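Local structure of endoglucanase, family GH5 (Zobellia galactanivorans, 6GL2) at residues F147-E152 with R194-S199; V224-Y229 with V271-W276. The protein probably hydrolyses internal beta-glucan linkages in hemicelluloses such as mixed-linked glucan, as an endo-acting glycoside hydrolase of family GH5. All coordinates share one frame; numbering follows the deposited sequence. Where two conformers were deposited one is given.

Both contacts are buried and belong to one closed sheet of eight parallel strands. Interaction 1 joins the fourth and fifth strands, interaction 2 the sixth and seventh. Strands 196-199 and 222-227 are neighbours, so the two contacts form one continuous part of the barrel wall. Each has apolar side chains on the outer face, under a helix, and polar groups among those directed inward. In interaction 1 the last step of strand pairing passes through a water. In interaction 2 direct backbone bonds run to Gly-274, with a longer one at Ser-228, and a tyrosine hydroxyl grips a glutamate. Glu-152 and His-227 link the contacts, Glu-152 OE2 lying 2.7 Å from His-227 ND1, a probable hydrogen bond.

Interaction 1: residues F147-E152 with R194-S199; sequences FETLNE and RKIMVS
Phe-147 and Glu-148 pair in parallel with Ile-196 and Met-197 where the fourth and fifth strands of the TIM barrel, 145-148 and 196-199, run side by side. Helix 167-186 lies in the beta-alpha-beta crossover between them and covers the outer face. Three backbone hydrogen bonds hold the pair. Phe-147 N gives to Lys-195 O at 3.3 Å. Met-197 N gives to Phe-147 O at 2.9 Å. Thr-149 N gives to Met-197 O at 3.1 Å. Beyond this the chains diverge, and one water takes over. It accepts from Leu-150 N and Ser-199 N and donates to Met-197 O at 2.8 Å. Met-197 O therefore has two donors.

On the outer face, Arg-194 lays its CD over the centre of the Phe-147 ring, 3.6 Å from the centroid, in a CH-pi contact. The arginine chain bends at chi3 (-53°), and the guanidinium plane is turned 47° from the ring. Its nitrogens bond elsewhere, to Asn-191 OD1 and to the carbonyls of Tyr-141 and Gly-142. Further along, Thr-149 CG2 meets Ile-196 CG2 at 3.7 Å, methyl to methyl. The threonine hydroxyl bonds to His-177 of helix 167-186.

On the inner face, Glu-148 has CG anti to the backbone N (chi1 170°) and an extended chain. Met-197 bends at its last torsion and brings CE to 3.3 Å from Glu-148 OE1. The other oxygen, Glu-148 OE2, forms a salt bridge with Arg-63.

The chemistry thus differs on the two faces. Outside, an arginine CD, probably polarised by its guanidinium, and NE cover a ring face. Inside, a buried carboxylate lies beside a methionine methyl, and Arg-63 probably offsets much of the cost of burying its charge. The water gives Leu-150 N and Ser-199 N an acceptor where the strands part.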
loop_
_atom_site.group_PDB
_atom_site.type_symbol
_atom_site.label_atom_id
_atom_site.label_comp_id
_atom_site.label_asym_id
_atom_site.label_seq_id
_atom_site.Cartn_x
_atom_site.Cartn_y
_atom_site.Cartn_z
ATOM N N PHE A 147 1.669 -8.880 4.501
ATOM C CA PHE A 147 2.849 -8.352 3.795
ATOM C C PHE A 147 2.477 -7.832 2.421
ATOM O O PHE A 147 1.647 -8.432 1.739
ATOM C CB PHE A 147 3.877 -9.456 3.559
ATOM C CG PHE A 147 4.481 -10.050 4.836
ATOM C CD1 PHE A 147 4.568 -9.314 6.028
ATOM C CD2 PHE A 147 5.002 -11.319 4.856
ATOM C CE1 PHE A 147 5.113 -9.920 7.165
ATOM C CE2 PHE A 147 5.573 -11.902 5.977
ATOM C CZ PHE A 147 5.593 -11.198 7.130
ATOM N N GLU A 148 3.030 -6.755 2.005
ATOM C CA GLU A 148 2.886 -6.168 0.642
ATOM C C GLU A 148 4.245 -6.135 0.027
ATOM O O GLU A 148 5.174 -5.491 0.517
ATOM C CB GLU A 148 2.258 -4.809 0.725
ATOM C CG GLU A 148 2.273 -3.998 -0.566
ATOM C CD GLU A 148 1.785 -2.630 -0.445
ATOM O OE1 GLU A 148 0.812 -2.344 0.270
ATOM O OE2 GLU A 148 2.477 -1.721 -0.998
ATOM N N THR A 149 4.495 -6.928 -1.012
ATOM C CA THR A 149 5.880 -7.249 -1.422
ATOM C C THR A 149 6.639 -6.049 -1.985
ATOM O O THR A 149 7.786 -5.805 -1.684
ATOM C CB THR A 149 5.925 -8.390 -2.411
ATOM O OG1 THR A 149 4.873 -8.208 -3.364
ATOM C CG2 THR A 149 5.724 -9.744 -1.682
ATOM N N LEU A 150 5.935 -5.171 -2.765
ATOM C CA LEU A 150 6.548 -3.985 -3.355
ATOM C C LEU A 150 5.530 -2.888 -3.518
ATOM O O LEU A 150 4.434 -3.197 -3.986
ATOM C CB LEU A 150 7.098 -4.289 -4.771
ATOM C CG LEU A 150 8.163 -5.347 -4.928
ATOM C CD1 LEU A 150 8.317 -5.767 -6.372
ATOM C CD2 LEU A 150 9.436 -4.900 -4.334
ATOM N N ASN A 151 5.845 -1.651 -3.395
ATOM C CA ASN A 151 4.884 -0.570 -3.361
ATOM C C ASN A 151 4.407 -0.221 -4.762
ATOM O O ASN A 151 3.298 -0.551 -5.197
ATOM C CB ASN A 151 5.532 0.593 -2.625
ATOM C CG ASN A 151 4.708 1.858 -2.701
ATOM O OD1 ASN A 151 3.479 1.777 -2.596
ATOM N ND2 ASN A 151 5.342 2.956 -2.996
ATOM N N GLU A 152 5.241 0.485 -5.495
ATOM C CA GLU A 152 4.969 1.022 -6.868
ATOM C C GLU A 152 6.152 0.657 -7.746
ATOM O O GLU A 152 6.835 1.571 -8.239
ATOM C CB GLU A 152 4.639 2.465 -6.872
ATOM C CG GLU A 152 3.378 2.837 -6.124
ATOM C CD GLU A 152 2.976 4.210 -6.209
ATOM O OE1 GLU A 152 3.852 5.094 -6.576
ATOM O OE2 GLU A 152 1.787 4.548 -5.880
ATOM N N ARG A 194 -0.042 -16.562 5.263
ATOM C CA ARG A 194 -0.317 -15.147 5.474
ATOM C C ARG A 194 -0.821 -14.505 4.144
ATOM O O ARG A 194 -0.304 -14.852 3.059
ATOM C CB ARG A 194 1.036 -14.446 5.896
ATOM C CG ARG A 194 0.797 -13.016 6.346
ATOM C CD ARG A 194 2.068 -12.362 6.858
ATOM N NE ARG A 194 2.714 -13.162 7.903
ATOM C CZ ARG A 194 2.218 -13.360 9.097
ATOM N NH1 ARG A 194 2.860 -14.219 9.910
ATOM N NH2 ARG A 194 1.141 -12.738 9.514
ATOM N N LYS A 195 -1.693 -13.553 4.243
ATOM C CA LYS A 195 -2.113 -12.767 3.049
ATOM C C LYS A 195 -0.974 -11.876 2.579
ATOM O O LYS A 195 -0.253 -11.279 3.395
ATOM C CB LYS A 195 -3.336 -11.931 3.356
ATOM C CG LYS A 195 -4.590 -12.783 3.635
ATOM C CD LYS A 195 -5.088 -13.694 2.518
ATOM C CE LYS A 195 -6.344 -14.432 3.061
ATOM N NZ LYS A 195 -6.044 -15.724 3.676
ATOM N N ILE A 196 -0.714 -11.893 1.261
ATOM C CA ILE A 196 0.330 -11.094 0.612
ATOM C C ILE A 196 -0.310 -10.229 -0.441
ATOM O O ILE A 196 -1.041 -10.755 -1.307
ATOM C CB ILE A 196 1.434 -11.976 0.023
ATOM C CG1 ILE A 196 2.090 -12.859 1.034
ATOM C CG2 ILE A 196 2.451 -11.037 -0.633
ATOM C CD1 ILE A 196 3.050 -13.832 0.436
ATOM N N MET A 197 -0.135 -8.929 -0.437
ATOM C CA MET A 197 -0.548 -8.015 -1.431
ATOM C C MET A 197 0.511 -7.828 -2.480
ATOM O O MET A 197 1.668 -7.436 -2.172
ATOM C CB MET A 197 -0.897 -6.663 -0.745
ATOM C CG MET A 197 -2.230 -6.650 -0.031
ATOM S SD MET A 197 -2.409 -5.187 1.066
ATOM C CE MET A 197 -2.080 -3.890 -0.110
ATOM N N VAL A 198 0.148 -8.118 -3.708
ATOM C CA VAL A 198 1.024 -8.080 -4.860
ATOM C C VAL A 198 0.537 -7.060 -5.847
ATOM O O VAL A 198 -0.555 -7.212 -6.388
ATOM C CB VAL A 198 1.182 -9.492 -5.482
ATOM C CG1 VAL A 198 1.932 -9.527 -6.803
ATOM C CG2 VAL A 198 1.786 -10.504 -4.501
ATOM N N SER A 199 1.353 -6.079 -6.139
ATOM C CA SER A 199 1.001 -4.967 -7.009
ATOM C C SER A 199 1.227 -5.253 -8.490
ATOM O O SER A 199 2.040 -6.047 -8.897
ATOM C CB SER A 199 1.844 -3.731 -6.684
ATOM O OG SER A 199 3.201 -3.999 -6.981
HETATM O O HOH W 1 3.016 -5.511 -3.766
#

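Interaction 2: residues V224-Y229 with V271-W276; sequences VSVHSY and VVMGEW
Backbone hydrogen bonds join Val-224 and Val-226 to Val-272 and Gly-274. Val-272 N meets Val-224 O at 2.9 Å, nearly straight. The bond from Val-226 N to Val-272 O is weak. Gly-274 N gives to Val-226 O, and Ser-228 N, at a longer 3.3 Å, to Glu-275 O.

Apolar contacts lie on the outer face, under helix 246-266. Val-226 CG2 sits 3.9 Å from both Val-271 CG1 and Met-273 SD. Met-273 curls at chi2 (72°), which brings SD to 3.4 Å from Ser-228 N.

Flat groups meet on the inner face. Glu-275 CG lies over the centre of the His-227 ring, and its carboxylate stacks 19° from the ring plane.

Tyr-229 OH donates to Glu-275 OE1 at 2.7 Å, from the anti side, 33° out of the carboxylate plane, while Trp-276 CA covers one tyrosine face near its rim. A phenylalanine at Tyr-229 would probably leave Glu-275 OE1 without this donor and the carboxylate freer to turn. Glu-275 OE2 forms a salt bridge with Arg-63.

Family GH5 barrels carry their two catalytic glutamates at or just beyond the C-terminal ends of strands four and seven, and the positions of Glu-152 and Glu-275 are consistent with that site.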
loop_
_atom_site.group_PDB
_atom_site.type_symbol
_atom_site.label_atom_id
_atom_site.label_comp_id
_atom_site.label_asym_id
_atom_site.label_seq_id
_atom_site.Cartn_x
_atom_site.Cartn_y
_atom_site.Cartn_z
ATOM N N VAL A 224 -4.616 -8.533 -4.741
ATOM C CA VAL A 224 -4.074 -7.570 -5.660
ATOM C C VAL A 224 -4.010 -6.218 -4.976
ATOM O O VAL A 224 -4.857 -5.777 -4.245
ATOM C CB VAL A 224 -5.026 -7.453 -6.859
ATOM C CG1 VAL A 224 -4.593 -6.354 -7.822
ATOM C CG2 VAL A 224 -5.135 -8.831 -7.569
ATOM N N SER A 225 -2.885 -5.532 -5.192
ATOM C CA SER A 225 -2.643 -4.135 -4.775
ATOM C C SER A 225 -2.596 -3.195 -5.974
ATOM O O SER A 225 -1.764 -3.401 -6.888
ATOM C CB SER A 225 -1.275 -4.033 -4.017
ATOM O OG SER A 225 -1.040 -2.688 -3.711
ATOM N N VAL A 226 -3.430 -2.181 -5.997
ATOM C CA VAL A 226 -3.368 -1.092 -6.961
ATOM C C VAL A 226 -3.542 0.191 -6.204
ATOM O O VAL A 226 -4.078 0.203 -5.065
ATOM C CB VAL A 226 -4.404 -1.199 -8.110
ATOM C CG1 VAL A 226 -4.037 -2.381 -9.010
ATOM C CG2 VAL A 226 -5.801 -1.288 -7.562
ATOM N N HIS A 227 -3.043 1.264 -6.769
ATOM C CA HIS A 227 -3.225 2.597 -6.277
ATOM C C HIS A 227 -3.914 3.385 -7.379
ATOM O O HIS A 227 -3.489 3.312 -8.544
ATOM C CB HIS A 227 -1.887 3.239 -5.954
ATOM C CG HIS A 227 -1.055 2.483 -4.913
ATOM N ND1 HIS A 227 0.213 2.823 -4.622
ATOM C CD2 HIS A 227 -1.407 1.473 -4.115
ATOM C CE1 HIS A 227 0.656 1.951 -3.658
ATOM N NE2 HIS A 227 -0.304 1.180 -3.322
ATOM N N SER A 228 -4.865 4.231 -7.055
ATOM C CA SER A 228 -5.587 5.047 -8.077
ATOM C C SER A 228 -6.047 6.362 -7.494
ATOM O O SER A 228 -7.068 6.415 -6.818
ATOM C CB SER A 228 -6.749 4.272 -8.584
ATOM O OG SER A 228 -7.218 5.083 -9.744
ATOM N N TYR A 229 -5.225 7.359 -7.698
ATOM C CA TYR A 229 -5.531 8.694 -7.269
ATOM C C TYR A 229 -6.455 9.410 -8.309
ATOM O O TYR A 229 -6.063 10.351 -8.937
ATOM C CB TYR A 229 -4.318 9.502 -7.023
ATOM C CG TYR A 229 -3.413 9.084 -5.841
ATOM C CD1 TYR A 229 -2.501 8.048 -5.977
ATOM C CD2 TYR A 229 -3.547 9.672 -4.598
ATOM C CE1 TYR A 229 -1.667 7.725 -4.932
ATOM C CE2 TYR A 229 -2.717 9.319 -3.545
ATOM C CZ TYR A 229 -1.823 8.366 -3.715
ATOM O OH TYR A 229 -0.988 8.100 -2.616
ATOM N N VAL A 271 -9.096 -7.175 -4.078
ATOM C CA VAL A 271 -8.340 -5.969 -4.326
ATOM C C VAL A 271 -8.328 -5.079 -3.110
ATOM O O VAL A 271 -9.348 -4.707 -2.530
ATOM C CB VAL A 271 -8.905 -5.203 -5.531
ATOM C CG1 VAL A 271 -8.039 -3.969 -5.870
ATOM C CG2 VAL A 271 -8.950 -6.157 -6.774
ATOM N N VAL A 272 -7.083 -4.586 -2.824
ATOM C CA VAL A 272 -6.880 -3.461 -1.816
ATOM C C VAL A 272 -6.350 -2.259 -2.568
ATOM O O VAL A 272 -5.343 -2.353 -3.265
ATOM C CB VAL A 272 -5.930 -3.936 -0.733
ATOM C CG1 VAL A 272 -5.613 -2.753 0.180
ATOM C CG2 VAL A 272 -6.513 -5.019 0.116
ATOM N N MET A 273 -7.105 -1.184 -2.495
ATOM C CA MET A 273 -6.710 0.103 -3.021
ATOM C C MET A 273 -5.826 0.765 -1.976
ATOM O O MET A 273 -6.263 1.485 -1.121
ATOM C CB MET A 273 -7.901 1.001 -3.295
ATOM C CG MET A 273 -7.536 2.235 -4.065
ATOM S SD MET A 273 -7.121 1.976 -5.772
ATOM C CE MET A 273 -8.714 1.684 -6.496
ATOM N N GLY A 274 -4.550 0.392 -2.031
ATOM C CA GLY A 274 -3.643 0.630 -0.892
ATOM C C GLY A 274 -3.222 2.085 -0.794
ATOM O O GLY A 274 -2.780 2.504 0.306
ATOM N N GLU A 275 -3.464 2.891 -1.820
ATOM C CA GLU A 275 -3.397 4.316 -1.746
ATOM C C GLU A 275 -4.412 4.929 -2.675
ATOM O O GLU A 275 -4.626 4.448 -3.808
ATOM C CB GLU A 275 -2.032 4.917 -2.198
ATOM C CG GLU A 275 -0.866 4.397 -1.376
ATOM C CD GLU A 275 0.471 4.923 -1.868
ATOM O OE1 GLU A 275 0.545 5.869 -2.666
ATOM O OE2 GLU A 275 1.524 4.362 -1.384
ATOM N N TRP A 276 -4.974 6.048 -2.227
ATOM C CA TRP A 276 -5.804 6.984 -2.997
ATOM C C TRP A 276 -5.968 8.201 -2.128
ATOM O O TRP A 276 -5.503 8.219 -0.971
ATOM C CB TRP A 276 -7.181 6.371 -3.335
ATOM C CG TRP A 276 -8.010 6.167 -2.140
ATOM C CD1 TRP A 276 -7.893 5.158 -1.189
ATOM C CD2 TRP A 276 -9.054 7.014 -1.660
ATOM N NE1 TRP A 276 -8.802 5.341 -0.190
ATOM C CE2 TRP A 276 -9.548 6.442 -0.433
ATOM C CE3 TRP A 276 -9.714 8.094 -2.187
ATOM C CZ2 TRP A 276 -10.643 6.995 0.259
ATOM C CZ3 TRP A 276 -10.780 8.687 -1.488
ATOM C CH2 TRP A 276 -11.271 8.102 -0.304
#